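Local coordinates for protein putative sporulation-specific glycosylase YdhD (Bacillus subtilis subsp. subtilis str. 168, PDB 3CZ8) that probably hydrolyses glycosidic bonds in a cell-wall or chitin-like polysaccharide during sporulation, this chain being its family 18 glycoside hydrolase domain, at residues Ile150-Lys155 against Tyr166-Ile171; Ile209-Arg215 against Tyr298-Ala302; Tyr6-Leu11 against Gln307-Ala311. The protein carries 1 engineered substitution. One frame throughout, in Å; residues are numbered along the deposited sequence. Where two conformers were deposited one is given.

Contact 1: Ile150-Lys155 against Tyr166-Ile171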
loop_
_atom_site.group_PDB
_atom_site.type_symbol
_atom_site.label_atom_id
_atom_site.label_comp_id
_atom_site.label_asym_id
_atom_site.label_seq_id
_atom_site.Cartn_x
_atom_site.Cartn_y
_atom_site.Cartn_z
ATOM N N ILE A 150 9.214 17.013 11.361
ATOM C CA ILE A 150 9.927 15.870 11.916
ATOM C C ILE A 150 8.955 14.748 12.283
ATOM O O ILE A 150 7.847 15.001 12.773
ATOM C CB ILE A 150 10.799 16.284 13.138
ATOM C CG1 ILE A 150 11.591 15.088 13.685
ATOM C CG2 ILE A 150 9.940 16.948 14.229
ATOM C CD1 ILE A 150 12.637 15.446 14.705
ATOM N N ALA A 151 9.357 13.511 12.001
ATOM C CA ALA A 151 8.622 12.343 12.461
ATOM C C ALA A 151 9.291 11.857 13.743
ATOM O O ALA A 151 10.485 11.553 13.744
ATOM C CB ALA A 151 8.619 11.253 11.390
ATOM N N VAL A 152 8.528 11.830 14.836
ATOM C CA VAL A 152 9.013 11.339 16.135
ATOM C C VAL A 152 8.138 10.181 16.631
ATOM O O VAL A 152 6.956 10.102 16.281
ATOM C CB VAL A 152 9.081 12.466 17.238
ATOM C CG1 VAL A 152 10.084 13.553 16.870
ATOM C CG2 VAL A 152 7.711 13.061 17.524
ATOM N N PRO A 153 8.715 9.262 17.436
ATOM C CA PRO A 153 7.859 8.249 18.056
ATOM C C PRO A 153 7.027 8.854 19.185
ATOM O O PRO A 153 7.432 9.853 19.785
ATOM C CB PRO A 153 8.859 7.228 18.623
ATOM C CG PRO A 153 10.201 7.617 18.087
ATOM C CD PRO A 153 10.130 9.074 17.799
ATOM N N ALA A 154 5.869 8.260 19.452
ATOM C CA ALA A 154 4.988 8.721 20.519
ATOM C C ALA A 154 5.639 8.550 21.886
ATOM O O ALA A 154 6.202 7.492 22.185
ATOM C CB ALA A 154 3.672 7.980 20.469
ATOM N N LYS A 155 5.568 9.605 22.695
ATOM C CA LYS A 155 6.144 9.616 24.039
ATOM C C LYS A 155 5.074 9.984 25.045
ATOM O O LYS A 155 4.240 10.857 24.779
ATOM C CB LYS A 155 7.305 10.619 24.140
ATOM C CG LYS A 155 8.605 10.137 23.520
ATOM C CD LYS A 155 9.748 11.138 23.694
ATOM C CE LYS A 155 10.227 11.229 25.132
ATOM N NZ LYS A 155 11.610 11.769 25.226
ATOM N N TYR A 166 14.645 11.959 21.905
ATOM C CA TYR A 166 13.653 12.872 21.347
ATOM C C TYR A 166 13.109 13.816 22.403
ATOM O O TYR A 166 12.147 13.508 23.105
ATOM C CB TYR A 166 12.529 12.090 20.658
ATOM C CG TYR A 166 13.055 11.148 19.604
ATOM C CD1 TYR A 166 13.440 11.629 18.354
ATOM C CD2 TYR A 166 13.195 9.782 19.863
ATOM C CE1 TYR A 166 13.936 10.779 17.378
ATOM C CE2 TYR A 166 13.698 8.918 18.890
ATOM C CZ TYR A 166 14.064 9.432 17.652
ATOM O OH TYR A 166 14.557 8.613 16.680
ATOM N N ASP A 167 13.752 14.972 22.511
ATOM C CA ASP A 167 13.321 16.022 23.415
ATOM C C ASP A 167 12.162 16.773 22.769
ATOM O O ASP A 167 12.386 17.586 21.886
ATOM C CB ASP A 167 14.501 16.963 23.681
ATOM C CG ASP A 167 14.183 18.048 24.695
ATOM O OD1 ASP A 167 15.080 18.876 24.957
ATOM O OD2 ASP A 167 13.054 18.085 25.232
ATOM N N TYR A 168 10.936 16.518 23.227
ATOM C CA TYR A 168 9.731 17.140 22.649
ATOM C C TYR A 168 9.713 18.664 22.745
ATOM O O TYR A 168 9.312 19.339 21.797
ATOM C CB TYR A 168 8.455 16.580 23.294
ATOM C CG TYR A 168 7.860 15.350 22.615
ATOM C CD1 TYR A 168 8.660 14.431 21.935
ATOM C CD2 TYR A 168 6.492 15.100 22.681
ATOM C CE1 TYR A 168 8.106 13.302 21.324
ATOM C CE2 TYR A 168 5.934 13.977 22.082
ATOM C CZ TYR A 168 6.743 13.083 21.410
ATOM O OH TYR A 168 6.180 11.976 20.826
ATOM N N GLY A 169 10.146 19.194 23.887
ATOM C CA GLY A 169 10.140 20.636 24.133
ATOM C C GLY A 169 11.198 21.350 23.321
ATOM O O GLY A 169 10.959 22.442 22.802
ATOM N N GLY A 170 12.366 20.722 23.207
ATOM C CA GLY A 170 13.469 21.253 22.416
ATOM C C GLY A 170 13.257 21.140 20.913
ATOM O O GLY A 170 13.649 22.036 20.160
ATOM N N ILE A 171 12.658 20.032 20.481
ATOM C CA ILE A 171 12.318 19.812 19.068
ATOM C C ILE A 171 11.151 20.713 18.665
ATOM O O ILE A 171 11.211 21.395 17.639
ATOM C CB ILE A 171 11.980 18.321 18.779
ATOM C CG1 ILE A 171 13.237 17.446 18.871
ATOM C CG2 ILE A 171 11.324 18.139 17.395
ATOM C CD1 ILE A 171 12.932 15.948 18.905
#

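Contact 2: Ile209-Arg215 against Tyr298-Ala302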
loop_
_atom_site.group_PDB
_atom_site.type_symbol
_atom_site.label_atom_id
_atom_site.label_comp_id
_atom_site.label_asym_id
_atom_site.label_seq_id
_atom_site.Cartn_x
_atom_site.Cartn_y
_atom_site.Cartn_z
ATOM N N ILE A 209 1.233 18.578 24.622
ATOM C CA ILE A 209 0.631 19.917 24.700
ATOM C C ILE A 209 1.137 20.747 25.892
ATOM O O ILE A 209 0.854 21.943 25.994
ATOM C CB ILE A 209 -0.919 19.860 24.719
ATOM C CG1 ILE A 209 -1.412 19.147 25.985
ATOM C CG2 ILE A 209 -1.447 19.228 23.424
ATOM C CD1 ILE A 209 -2.900 18.986 26.086
ATOM N N ALA A 210 1.876 20.097 26.786
ATOM C CA ALA A 210 2.551 20.760 27.896
ATOM C C ALA A 210 3.938 21.229 27.475
ATOM O O ALA A 210 4.639 21.872 28.254
ATOM C CB ALA A 210 2.656 19.815 29.087
ATOM N N GLN A 211 4.325 20.909 26.241
ATOM C CA GLN A 211 5.680 21.154 25.764
ATOM C C GLN A 211 5.765 21.836 24.401
ATOM O O GLN A 211 6.760 22.493 24.102
ATOM C CB GLN A 211 6.469 19.841 25.739
ATOM C CG GLN A 211 7.074 19.460 27.080
ATOM C CD GLN A 211 7.676 18.074 27.069
ATOM O OE1 GLN A 211 6.980 17.086 26.834
ATOM N NE2 GLN A 211 8.976 17.989 27.326
ATOM N N VAL A 212 4.731 21.671 23.575
ATOM C CA VAL A 212 4.730 22.168 22.188
ATOM C C VAL A 212 3.408 22.911 21.925
ATOM O O VAL A 212 2.372 22.462 22.402
ATOM C CB VAL A 212 4.863 20.988 21.159
ATOM C CG1 VAL A 212 5.174 21.500 19.766
ATOM C CG2 VAL A 212 5.946 19.986 21.578
ATOM N N PRO A 213 3.442 24.050 21.188
ATOM C CA PRO A 213 2.195 24.661 20.709
ATOM C C PRO A 213 1.345 23.680 19.910
ATOM O O PRO A 213 1.869 22.955 19.056
ATOM C CB PRO A 213 2.678 25.808 19.814
ATOM C CG PRO A 213 4.008 26.149 20.332
ATOM C CD PRO A 213 4.617 24.860 20.808
ATOM N N SER A 214 0.044 23.665 20.208
ATOM C CA SER A 214 -0.891 22.675 19.671
ATOM C C SER A 214 -1.037 22.667 18.145
ATOM O O SER A 214 -1.293 21.617 17.551
ATOM C CB SER A 214 -2.253 22.818 20.346
ATOM O OG SER A 214 -2.158 22.468 21.722
ATOM N N ARG A 215 -0.833 23.818 17.515
ATOM C CA ARG A 215 -0.945 23.926 16.062
ATOM C C ARG A 215 0.258 23.341 15.305
ATOM O O ARG A 215 0.251 23.285 14.073
ATOM C CB ARG A 215 -1.196 25.381 15.648
ATOM C CG ARG A 215 0.043 26.270 15.636
ATOM C CD ARG A 215 -0.160 27.458 14.708
ATOM N NE ARG A 215 1.038 27.711 13.913
ATOM C CZ ARG A 215 1.200 27.323 12.651
ATOM N NH1 ARG A 215 2.329 27.601 12.014
ATOM N NH2 ARG A 215 0.234 26.669 12.016
ATOM N N TYR A 298 -8.508 18.459 21.311
ATOM C CA TYR A 298 -7.335 19.143 21.835
ATOM C C TYR A 298 -6.838 20.277 20.946
ATOM O O TYR A 298 -5.731 20.786 21.165
ATOM C CB TYR A 298 -6.210 18.141 22.084
ATOM C CG TYR A 298 -6.382 17.332 23.340
ATOM C CD1 TYR A 298 -6.995 16.083 23.316
ATOM C CD2 TYR A 298 -5.918 17.812 24.560
ATOM C CE1 TYR A 298 -7.143 15.333 24.481
ATOM C CE2 TYR A 298 -6.056 17.071 25.726
ATOM C CZ TYR A 298 -6.667 15.837 25.681
ATOM O OH TYR A 298 -6.797 15.115 26.845
ATOM N N ARG A 299 -7.668 20.658 19.965
ATOM C CA ARG A 299 -7.358 21.728 19.007
ATOM C C ARG A 299 -6.006 21.543 18.307
ATOM O O ARG A 299 -5.266 22.508 18.076
ATOM C CB ARG A 299 -7.456 23.110 19.673
ATOM C CG ARG A 299 -8.849 23.717 19.673
ATOM C CD ARG A 299 -8.842 25.088 20.341
ATOM N NE ARG A 299 -9.550 26.084 19.539
ATOM C CZ ARG A 299 -8.976 26.849 18.614
ATOM N NH1 ARG A 299 -9.703 27.722 17.931
ATOM N NH2 ARG A 299 -7.672 26.747 18.367
ATOM N N LEU A 300 -5.690 20.296 17.963
ATOM C CA LEU A 300 -4.434 19.956 17.291
ATOM C C LEU A 300 -4.502 20.289 15.802
ATOM O O LEU A 300 -5.585 20.523 15.269
ATOM C CB LEU A 300 -4.118 18.476 17.510
ATOM C CG LEU A 300 -3.213 18.048 18.673
ATOM C CD1 LEU A 300 -3.165 19.008 19.870
ATOM C CD2 LEU A 300 -3.557 16.637 19.111
ATOM N N GLN A 301 -3.348 20.298 15.135
ATOM C CA GLN A 301 -3.258 20.707 13.727
ATOM C C GLN A 301 -3.918 19.751 12.739
ATOM O O GLN A 301 -4.675 20.189 11.869
ATOM C CB GLN A 301 -1.798 20.937 13.319
ATOM C CG GLN A 301 -1.560 21.278 11.837
ATOM C CD GLN A 301 -2.103 22.651 11.416
ATOM O OE1 GLN A 301 -2.511 22.835 10.272
ATOM N NE2 GLN A 301 -2.093 23.615 12.333
ATOM N N ALA A 302 -3.630 18.456 12.875
ATOM C CA ALA A 302 -4.010 17.476 11.859
ATOM C C ALA A 302 -3.886 16.026 12.300
ATOM O O ALA A 302 -3.241 15.710 13.304
ATOM C CB ALA A 302 -3.174 17.682 10.603
HETATM O O HOH W 1 -4.527 22.453 22.874
#

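Contact 3: Tyr6-Leu11 against Gln307-Ala311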
loop_
_atom_site.group_PDB
_atom_site.type_symbol
_atom_site.label_atom_id
_atom_site.label_comp_id
_atom_site.label_asym_id
_atom_site.label_seq_id
_atom_site.Cartn_x
_atom_site.Cartn_y
_atom_site.Cartn_z
ATOM N N TYR A 6 9.242 -2.265 -12.457
ATOM C CA TYR A 6 8.355 -1.095 -12.564
ATOM C C TYR A 6 6.966 -1.288 -11.969
ATOM O O TYR A 6 6.004 -0.630 -12.377
ATOM C CB TYR A 6 8.292 -0.459 -13.967
ATOM C CG TYR A 6 8.948 -1.192 -15.114
ATOM C CD1 TYR A 6 8.285 -2.218 -15.786
ATOM C CD2 TYR A 6 10.214 -0.816 -15.567
ATOM C CE1 TYR A 6 8.880 -2.871 -16.862
ATOM C CE2 TYR A 6 10.817 -1.463 -16.637
ATOM C CZ TYR A 6 10.146 -2.486 -17.281
ATOM O OH TYR A 6 10.745 -3.127 -18.340
ATOM N N ILE A 7 6.868 -2.202 -11.005
ATOM C CA ILE A 7 5.807 -2.150 -10.002
ATOM C C ILE A 7 6.479 -2.030 -8.628
ATOM O O ILE A 7 6.818 -3.025 -7.975
ATOM C CB ILE A 7 4.787 -3.320 -10.093
ATOM C CG1 ILE A 7 4.075 -3.298 -11.448
ATOM C CG2 ILE A 7 3.736 -3.212 -8.980
ATOM C CD1 ILE A 7 2.939 -4.287 -11.581
ATOM N N ALA A 8 6.710 -0.782 -8.234
ATOM C CA ALA A 8 7.279 -0.448 -6.939
ATOM C C ALA A 8 6.447 0.661 -6.307
ATOM O O ALA A 8 6.213 1.707 -6.923
ATOM C CB ALA A 8 8.734 -0.018 -7.086
ATOM N N GLY A 9 5.986 0.417 -5.084
ATOM C CA GLY A 9 5.166 1.383 -4.365
ATOM C C GLY A 9 5.989 2.486 -3.734
ATOM O O GLY A 9 6.923 2.218 -2.975
ATOM N N THR A 10 5.648 3.729 -4.062
ATOM C CA THR A 10 6.236 4.893 -3.405
ATOM C C THR A 10 5.429 5.225 -2.148
ATOM O O THR A 10 4.231 5.522 -2.224
ATOM C CB THR A 10 6.282 6.120 -4.345
ATOM O OG1 THR A 10 6.995 5.784 -5.543
ATOM C CG2 THR A 10 6.969 7.308 -3.664
ATOM N N LEU A 11 6.087 5.158 -0.994
ATOM C CA LEU A 11 5.449 5.521 0.264
ATOM C C LEU A 11 5.549 7.024 0.502
ATOM O O LEU A 11 6.601 7.631 0.306
ATOM C CB LEU A 11 6.063 4.751 1.442
ATOM C CG LEU A 11 5.403 4.909 2.817
ATOM C CD1 LEU A 11 4.049 4.196 2.871
ATOM C CD2 LEU A 11 6.318 4.401 3.919
ATOM N N GLN A 307 -0.054 6.869 2.167
ATOM C CA GLN A 307 -0.515 6.506 0.828
ATOM C C GLN A 307 0.602 5.830 0.039
ATOM O O GLN A 307 1.788 6.122 0.236
ATOM C CB GLN A 307 -1.066 7.727 0.078
ATOM C CG GLN A 307 -0.235 8.982 0.243
ATOM C CD GLN A 307 -0.745 10.169 -0.557
ATOM O OE1 GLN A 307 -1.933 10.273 -0.865
ATOM N NE2 GLN A 307 0.162 11.083 -0.885
ATOM N N LEU A 308 0.214 4.908 -0.834
ATOM C CA LEU A 308 1.146 4.225 -1.725
ATOM C C LEU A 308 0.792 4.558 -3.160
ATOM O O LEU A 308 -0.351 4.366 -3.578
ATOM C CB LEU A 308 1.094 2.707 -1.526
ATOM C CG LEU A 308 1.887 2.006 -0.413
ATOM C CD1 LEU A 308 3.382 2.350 -0.463
ATOM C CD2 LEU A 308 1.300 2.241 0.991
ATOM N N THR A 309 1.768 5.060 -3.909
ATOM C CA THR A 309 1.544 5.436 -5.301
ATOM C C THR A 309 2.455 4.644 -6.237
ATOM O O THR A 309 3.682 4.772 -6.189
ATOM C CB THR A 309 1.690 6.964 -5.509
ATOM O OG1 THR A 309 0.697 7.641 -4.726
ATOM C CG2 THR A 309 1.507 7.344 -6.974
ATOM N N LEU A 310 1.829 3.820 -7.073
ATOM C CA LEU A 310 2.525 2.971 -8.037
ATOM C C LEU A 310 2.868 3.763 -9.297
ATOM O O LEU A 310 2.005 4.425 -9.879
ATOM C CB LEU A 310 1.662 1.753 -8.388
ATOM C CG LEU A 310 1.775 0.436 -7.605
ATOM C CD1 LEU A 310 1.580 0.586 -6.099
ATOM C CD2 LEU A 310 0.774 -0.565 -8.160
ATOM N N ALA A 311 4.132 3.697 -9.707
ATOM C CA ALA A 311 4.617 4.467 -10.851
ATOM C C ALA A 311 5.422 3.604 -11.823
ATOM O O ALA A 311 6.334 2.881 -11.422
ATOM C CB ALA A 311 5.444 5.663 -10.376
HETATM O O HOH W 2 5.285 1.138 -9.551
HETATM O O HOH W 3 3.110 7.931 -2.307
#

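Contact 1: Ile150-Lys155 against Tyr166-Ile171
Pro-153 lies over the ring of Tyr-166, its CD 3.7 Å from the ring centroid and only 12° off the ring normal, a CH-pi contact with the face. Tyr-166 OH is hydrogen-bonded to Phe-119 O, beside the predicted proton donor Glu-120. Next to this pair, Tyr-168 reaches the strand end with its hydroxyl. OH donates to Pro-153 O at 2.7 Å, the oxygen lying at the ring edge in its plane, and accepts a weak bond from Lys-155 N. Lys-155 runs past this ring in the opposite sense, its CD 3.6 Å from Tyr-168 CE1. A bend at chi3 (71°) turns its amine toward the helix start, where NZ meets Tyr-166 O at 2.8 Å from above the carbonyl plane; Leu-163 O is a second acceptor. With an alanine replacing Tyr-168, Pro-153 O is likely to lose this donor and a gap to open beside the Lys-155 chain. Further down, Ile-150 CG2 meets Ile-171 CG2 at 3.7 Å, and Val-152 touches both tyrosines. The outer side is looser: Asp-167 points away from the strand and N-caps the helix through long, weak bonds from Gly-169 N and Gly-170 N. The contact thus packs the start of helix 168-174 on strand 147-153, within the beta-alpha-beta unit completed by strand 177-181; helix 127-143 covers Ile-150 and Ile-171, while helix 198-208 flanks Lys-155 and Tyr-168.

Contact 2: Ile209-Arg215 against Tyr298-Ala302
Ile-209 brings its CD1 obliquely to the Tyr-298 ring, 3.6 Å from CD2 and nearly as close to CE2, the two side chains crossing at about a right angle. CG1 of the isoleucine stands between the backbone N and the carbonyl carbon (chi1 64°), which leaves the other branch, CG2, to meet Leu-300 CD1 at 4.0 Å. The same leucine methyl lies 3.9 Å from Ser-214 CB, so Leu-300 is shared by both ends of the 209-215 loop. Ile-217 of the following strand and Ile-205 of helix 198-208 extend this apolar patch.

Polar contacts take over along the rest of the loop. A water donates to Ser-214 OG at 2.6 Å and to Tyr-298 O at 2.7 Å, spending both its protons to bridge two atoms that do not meet directly. Ser-214 O receives a weak bond from Gln-301 N and a CA-H...O contact from Leu-300 CA, 3.6 Å away. The firmest direct bond by length, though bent, is Gln-301 NE2 to Arg-215 O, 2.9 Å: the donor sits on a lone pair in the carbonyl plane, although the oxygen is 32° out of the plane of the glutamine amide. The bend at chi2 (68°) turns NE2 toward Arg-215 O. Arg-215 lies alongside, pointing the same way, with its guanidinium plane nearly perpendicular to the amide; its NH2 bonds to Tyr-177 OH, while Gln-301 OE1 has a weak partner in Arg-17 NE.

Arg-299, with positive phi, is the C-prime residue of the Schellman motif that ends helix 285-297. The contact therefore joins two loops leading into neighbouring barrel strands, 217-220 and 302-310. Its chemistry implies an apolar anchor at one end and, at the other, attachment chiefly through main-chain carbonyls, with only one direct bond of good length.

Contact 3: Tyr6-Leu11 against Gln307-Ala311
The ring of Tyr-6, whose backbone O passes Ala-311 O at 3.7 Å, is directed at the second subunit, where it stacks on that subunit's His-42; the other flat side-chain group, the Gln-307 amide, gives NE2 to Ser-12 OG. Between them the first and last strands of the family 18 (beta/alpha)8 barrel pair and close its sheet. Strand 9-17 runs antiparallel to both neighbours, 144° from 302-310 in axis direction, unlike the all-parallel canonical barrel, while 302-310 parallels 217-220. Thr-10 and Thr-309 form the hydrogen-bonded pair, with Thr-10 N to Thr-309 O at 3.1 Å and Thr-309 N to Thr-10 O at 3.0 Å. On the opposite face of the sheet from these threonines, Leu-11, its CG anti to the backbone N (chi1 -174°), brings CD1 to 3.9 Å from Leu-308 CD2. Leu-310 CD1 approaches Gly-9 CA on that same face, and its CD2 meets Ile-7 CG2 at 4.1 Å. Leu-76 and Tyr-224 of the second subunit pack on Ile-7 and Leu-310, so the barrel seam also forms part of the dimer interface. Thr-309 OG1 bonds to a bound glycerol. Thr-10 O, already held by Thr-309 N, accepts a further bond from a water at 2.7 Å.

Contacts 1 and 2 are neighbours, their centres 13 Å apart, and they touch where Tyr-168 O packs on Val-212 CG2 at 3.4 Å. Contact 3 lies across the chain's centre from both, about 28 Å from contact 1 and 32 Å from contact 2 between centres. It shares the barrel sheet with contact 1. The predicted proton donor, Glu-120, is closest to contact 1: the side chain of Tyr-166 is about 4 Å from it, and that of Leu-11 in contact 3 about 9 Å. Contact 2 lies away from that site. Bound glycerol, probably from the crystallisation liquor, occupies separate places near contacts 2 and 3, about 4 Å from the Gln-301 side chain and about 3 Å from that of Thr-309.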